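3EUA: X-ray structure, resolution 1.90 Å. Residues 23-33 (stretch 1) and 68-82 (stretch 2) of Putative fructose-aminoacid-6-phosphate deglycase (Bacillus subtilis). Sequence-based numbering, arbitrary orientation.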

# COMPACT_ATOMS: atom_id res chain seq x y z
N LYS A 23 9.54 -13.89 25.77
CA LYS A 23 8.42 -14.38 24.99
C LYS A 23 8.88 -14.70 23.58
O LYS A 23 9.88 -14.17 23.09
CB LYS A 23 7.27 -13.37 24.94
CG LYS A 23 6.49 -13.22 26.24
CD LYS A 23 5.38 -12.21 26.03
CE LYS A 23 4.50 -12.01 27.26
NZ LYS A 23 3.77 -10.69 27.19
N THR A 24 8.16 -15.59 22.94
CA THR A 24 8.52 -15.96 21.59
C THR A 24 7.52 -15.32 20.67
O THR A 24 6.36 -15.69 20.65
CB THR A 24 8.51 -17.46 21.39
OG1 THR A 24 7.15 -17.91 21.41
CG2 THR A 24 9.34 -18.15 22.51
N ILE A 25 7.99 -14.37 19.89
CA ILE A 25 7.17 -13.63 18.94
C ILE A 25 7.85 -13.77 17.59
O ILE A 25 9.04 -13.47 17.47
CB ILE A 25 7.11 -12.11 19.24
CG1 ILE A 25 6.51 -11.79 20.62
CG2 ILE A 25 6.31 -11.42 18.18
CD1 ILE A 25 5.10 -12.37 20.85
N ASP A 26 7.12 -14.20 16.57
CA ASP A 26 7.72 -14.32 15.25
C ASP A 26 7.04 -13.44 14.20
O ASP A 26 7.46 -13.45 13.04
CB ASP A 26 7.73 -15.79 14.78
CG ASP A 26 6.34 -16.39 14.55
OD1 ASP A 26 5.32 -15.69 14.48
OD2 ASP A 26 6.27 -17.63 14.42
N HIS A 27 6.02 -12.67 14.60
CA HIS A 27 5.26 -11.87 13.64
C HIS A 27 4.70 -10.64 14.34
O HIS A 27 4.13 -10.76 15.40
CB HIS A 27 4.06 -12.71 13.10
CG HIS A 27 3.59 -12.36 11.72
ND1 HIS A 27 3.41 -13.32 10.73
CD2 HIS A 27 3.24 -11.18 11.15
CE1 HIS A 27 2.97 -12.74 9.63
NE2 HIS A 27 2.86 -11.44 9.85
N VAL A 28 4.88 -9.46 13.72
CA VAL A 28 4.27 -8.23 14.21
C VAL A 28 3.20 -7.78 13.19
O VAL A 28 3.44 -7.85 11.98
CB VAL A 28 5.30 -7.10 14.41
CG1 VAL A 28 4.57 -5.87 14.92
CG2 VAL A 28 6.34 -7.49 15.44
N PHE A 29 2.00 -7.40 13.66
CA PHE A 29 0.93 -6.88 12.81
C PHE A 29 0.63 -5.46 13.25
O PHE A 29 0.39 -5.24 14.40
CB PHE A 29 -0.35 -7.73 12.91
CG PHE A 29 -0.22 -9.11 12.33
CD1 PHE A 29 -0.46 -9.35 10.99
CD2 PHE A 29 0.16 -10.18 13.12
CE1 PHE A 29 -0.30 -10.63 10.44
CE2 PHE A 29 0.29 -11.46 12.57
CZ PHE A 29 0.04 -11.68 11.24
N PHE A 30 0.73 -4.49 12.32
CA PHE A 30 0.39 -3.09 12.55
C PHE A 30 -1.04 -2.89 12.06
O PHE A 30 -1.30 -2.91 10.87
CB PHE A 30 1.34 -2.21 11.78
CG PHE A 30 2.75 -2.32 12.24
CD1 PHE A 30 3.14 -1.71 13.45
CD2 PHE A 30 3.69 -3.03 11.49
CE1 PHE A 30 4.47 -1.78 13.87
CE2 PHE A 30 4.99 -3.14 11.91
CZ PHE A 30 5.38 -2.50 13.11
N VAL A 31 -1.97 -2.71 12.98
CA VAL A 31 -3.40 -2.66 12.63
C VAL A 31 -4.13 -1.43 13.14
O VAL A 31 -4.23 -1.18 14.35
CB VAL A 31 -4.11 -3.93 13.19
CG1 VAL A 31 -5.53 -4.02 12.71
CG2 VAL A 31 -3.36 -5.21 12.77
N ALA A 32 -4.69 -0.67 12.21
CA ALA A 32 -5.43 0.55 12.57
C ALA A 32 -6.18 1.00 11.33
O ALA A 32 -6.13 0.32 10.31
CB ALA A 32 -4.45 1.63 13.03
N CYS A 33 -6.84 2.16 11.42
CA CYS A 33 -7.55 2.73 10.31
C CYS A 33 -7.13 4.16 9.97
O CYS A 33 -6.84 4.96 10.86
CB CYS A 33 -9.06 2.76 10.56
SG CYS A 33 -9.81 1.13 10.78
N ASN A 68 -7.75 -12.26 7.56
CA ASN A 68 -7.49 -13.30 8.58
C ASN A 68 -6.18 -14.05 8.31
O ASN A 68 -6.21 -15.24 7.97
CB ASN A 68 -8.72 -14.21 8.57
CG ASN A 68 -8.68 -15.28 9.63
OD1 ASN A 68 -8.10 -15.09 10.69
ND2 ASN A 68 -9.30 -16.42 9.34
N PRO A 69 -5.03 -13.36 8.45
CA PRO A 69 -3.76 -14.00 8.13
C PRO A 69 -3.58 -15.30 8.86
O PRO A 69 -3.75 -15.34 10.07
CB PRO A 69 -2.73 -12.98 8.61
CG PRO A 69 -3.45 -11.68 8.55
CD PRO A 69 -4.85 -11.97 8.91
N VAL A 70 -3.26 -16.36 8.11
CA VAL A 70 -3.10 -17.69 8.71
C VAL A 70 -1.96 -17.75 9.74
O VAL A 70 -2.00 -18.57 10.65
CB VAL A 70 -2.97 -18.82 7.63
CG1 VAL A 70 -1.73 -18.68 6.83
CG2 VAL A 70 -2.95 -20.17 8.30
N GLN A 71 -0.98 -16.85 9.64
CA GLN A 71 0.13 -16.82 10.58
C GLN A 71 -0.20 -16.05 11.86
O GLN A 71 0.65 -15.96 12.73
CB GLN A 71 1.37 -16.26 9.89
CG GLN A 71 1.93 -17.23 8.85
CD GLN A 71 3.08 -16.64 8.06
OE1 GLN A 71 3.81 -15.80 8.55
NE2 GLN A 71 3.24 -17.09 6.83
N LEU A 72 -1.41 -15.49 11.98
CA LEU A 72 -1.82 -14.80 13.20
C LEU A 72 -2.09 -15.83 14.28
O LEU A 72 -2.91 -16.73 14.10
CB LEU A 72 -3.11 -14.00 12.99
CG LEU A 72 -3.73 -13.27 14.21
CD1 LEU A 72 -2.77 -12.30 14.79
CD2 LEU A 72 -5.04 -12.57 13.81
N GLY A 73 -1.45 -15.68 15.44
CA GLY A 73 -1.65 -16.61 16.52
C GLY A 73 -0.87 -16.30 17.77
O GLY A 73 -0.51 -15.17 18.03
N GLU A 74 -0.56 -17.35 18.54
CA GLU A 74 0.13 -17.21 19.82
C GLU A 74 1.53 -16.62 19.77
O GLU A 74 2.02 -16.14 20.79
CB GLU A 74 0.19 -18.56 20.53
CG GLU A 74 -1.18 -19.03 21.00
CD GLU A 74 -1.15 -20.43 21.59
OE1 GLU A 74 -0.23 -21.20 21.20
OE2 GLU A 74 -2.03 -20.76 22.44
N LYS A 75 2.17 -16.66 18.61
CA LYS A 75 3.50 -16.08 18.47
C LYS A 75 3.43 -14.72 17.78
O LYS A 75 4.44 -14.22 17.31
CB LYS A 75 4.42 -17.01 17.70
CG LYS A 75 4.64 -18.34 18.42
CD LYS A 75 5.35 -19.30 17.51
CE LYS A 75 5.66 -20.58 18.22
NZ LYS A 75 6.41 -21.45 17.27
N SER A 76 2.23 -14.11 17.74
CA SER A 76 2.03 -12.80 17.10
C SER A 76 1.92 -11.68 18.12
O SER A 76 1.38 -11.87 19.18
CB SER A 76 0.73 -12.78 16.27
OG SER A 76 0.71 -13.72 15.20
N LEU A 77 2.43 -10.51 17.73
CA LEU A 77 2.29 -9.28 18.46
C LEU A 77 1.46 -8.39 17.54
O LEU A 77 1.81 -8.26 16.34
CB LEU A 77 3.63 -8.60 18.63
CG LEU A 77 3.66 -7.20 19.24
CD1 LEU A 77 2.99 -7.22 20.60
CD2 LEU A 77 5.12 -6.67 19.31
N VAL A 78 0.36 -7.82 18.04
CA VAL A 78 -0.48 -6.94 17.22
C VAL A 78 -0.47 -5.57 17.89
O VAL A 78 -0.78 -5.45 19.06
CB VAL A 78 -1.88 -7.52 17.02
CG1 VAL A 78 -2.75 -6.60 16.17
CG2 VAL A 78 -1.79 -8.91 16.34
N ILE A 79 -0.06 -4.55 17.15
CA ILE A 79 0.01 -3.21 17.66
C ILE A 79 -1.14 -2.45 17.00
O ILE A 79 -1.20 -2.39 15.75
CB ILE A 79 1.34 -2.52 17.30
CG1 ILE A 79 2.53 -3.26 17.93
CG2 ILE A 79 1.33 -1.05 17.80
CD1 ILE A 79 3.86 -2.75 17.49
N LEU A 80 -2.04 -1.92 17.82
CA LEU A 80 -3.20 -1.18 17.33
C LEU A 80 -3.19 0.27 17.80
O LEU A 80 -2.57 0.63 18.81
CB LEU A 80 -4.52 -1.87 17.74
CG LEU A 80 -4.59 -3.37 17.41
CD1 LEU A 80 -4.36 -4.25 18.67
CD2 LEU A 80 -5.91 -3.67 16.77
N CYS A 81 -3.88 1.12 17.05
CA CYS A 81 -3.98 2.52 17.41
C CYS A 81 -5.32 3.10 17.00
O CYS A 81 -5.82 2.82 15.91
CB CYS A 81 -2.85 3.31 16.76
SG CYS A 81 -2.88 5.04 17.27
N SER A 82 -5.89 3.91 17.89
CA SER A 82 -7.13 4.63 17.67
C SER A 82 -7.10 5.82 18.61
O SER A 82 -7.01 5.63 19.82
CB SER A 82 -8.37 3.79 18.00
OG SER A 82 -9.56 4.59 17.89
O HOH W 1 4.51 -15.67 11.62

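Phe29 is the apolar centre of this contact and gives up more surface to the other stretch than any other residue. Its ring reaches the turn from Pro69 to Leu72. CE1 of Phe29 lies 3.8 Å from CG of Pro69, and CE2 lies 3.9 Å from CD1 of Leu72. Nearer the backbone, Phe29 CB meets Val78 CG2 at 3.9 Å. Val31 extends this face: its CG2 is 3.7 Å from Val78 CG1, and its CB is 4.0 Å from Leu80 CD2.

The other face of the sheet is also apolar. Ile79 CD1 sits 4.1 Å from Val28 CG1 and 3.8 Å from Phe30 CE1. Leu77 CD2 packs 4.1 Å from Val28 CG2. All four side chains are buried, and their apolar atoms pack together away from solvent.

The backbones pair alongside these contacts. The two strands run parallel, 19° apart in direction. Hydrogen bonds alternate between them, as parallel pairing requires. Leu77 N donates to His27 O at 2.9 Å, and Phe29 N donates to Leu77 O at 2.8 Å. Ile79 N then donates to Phe29 O at 2.9 Å, and Val31 N to Ile79 O at 2.9 Å. The last is almost straight, at 179°. Beyond it the pairing loosens: Val31 O and Cys81 N are 3.6 Å apart.

The other end is more polar. Asp26 N donates to Lys75 O at 2.8 Å, just before the strands pair. The turn from Gly73 to Ser76 leads into the second strand. Gly73 N donates to Ser76 OG at 2.9 Å, which ties the serine side chain back to the turn. A water links Asp26, His27 and Gln71. It donates to Asp26 OD1 at 3.0 Å and Gln71 OE1 at 3.2 Å, and hydrogen-bonds His27 ND1 at 2.7 Å.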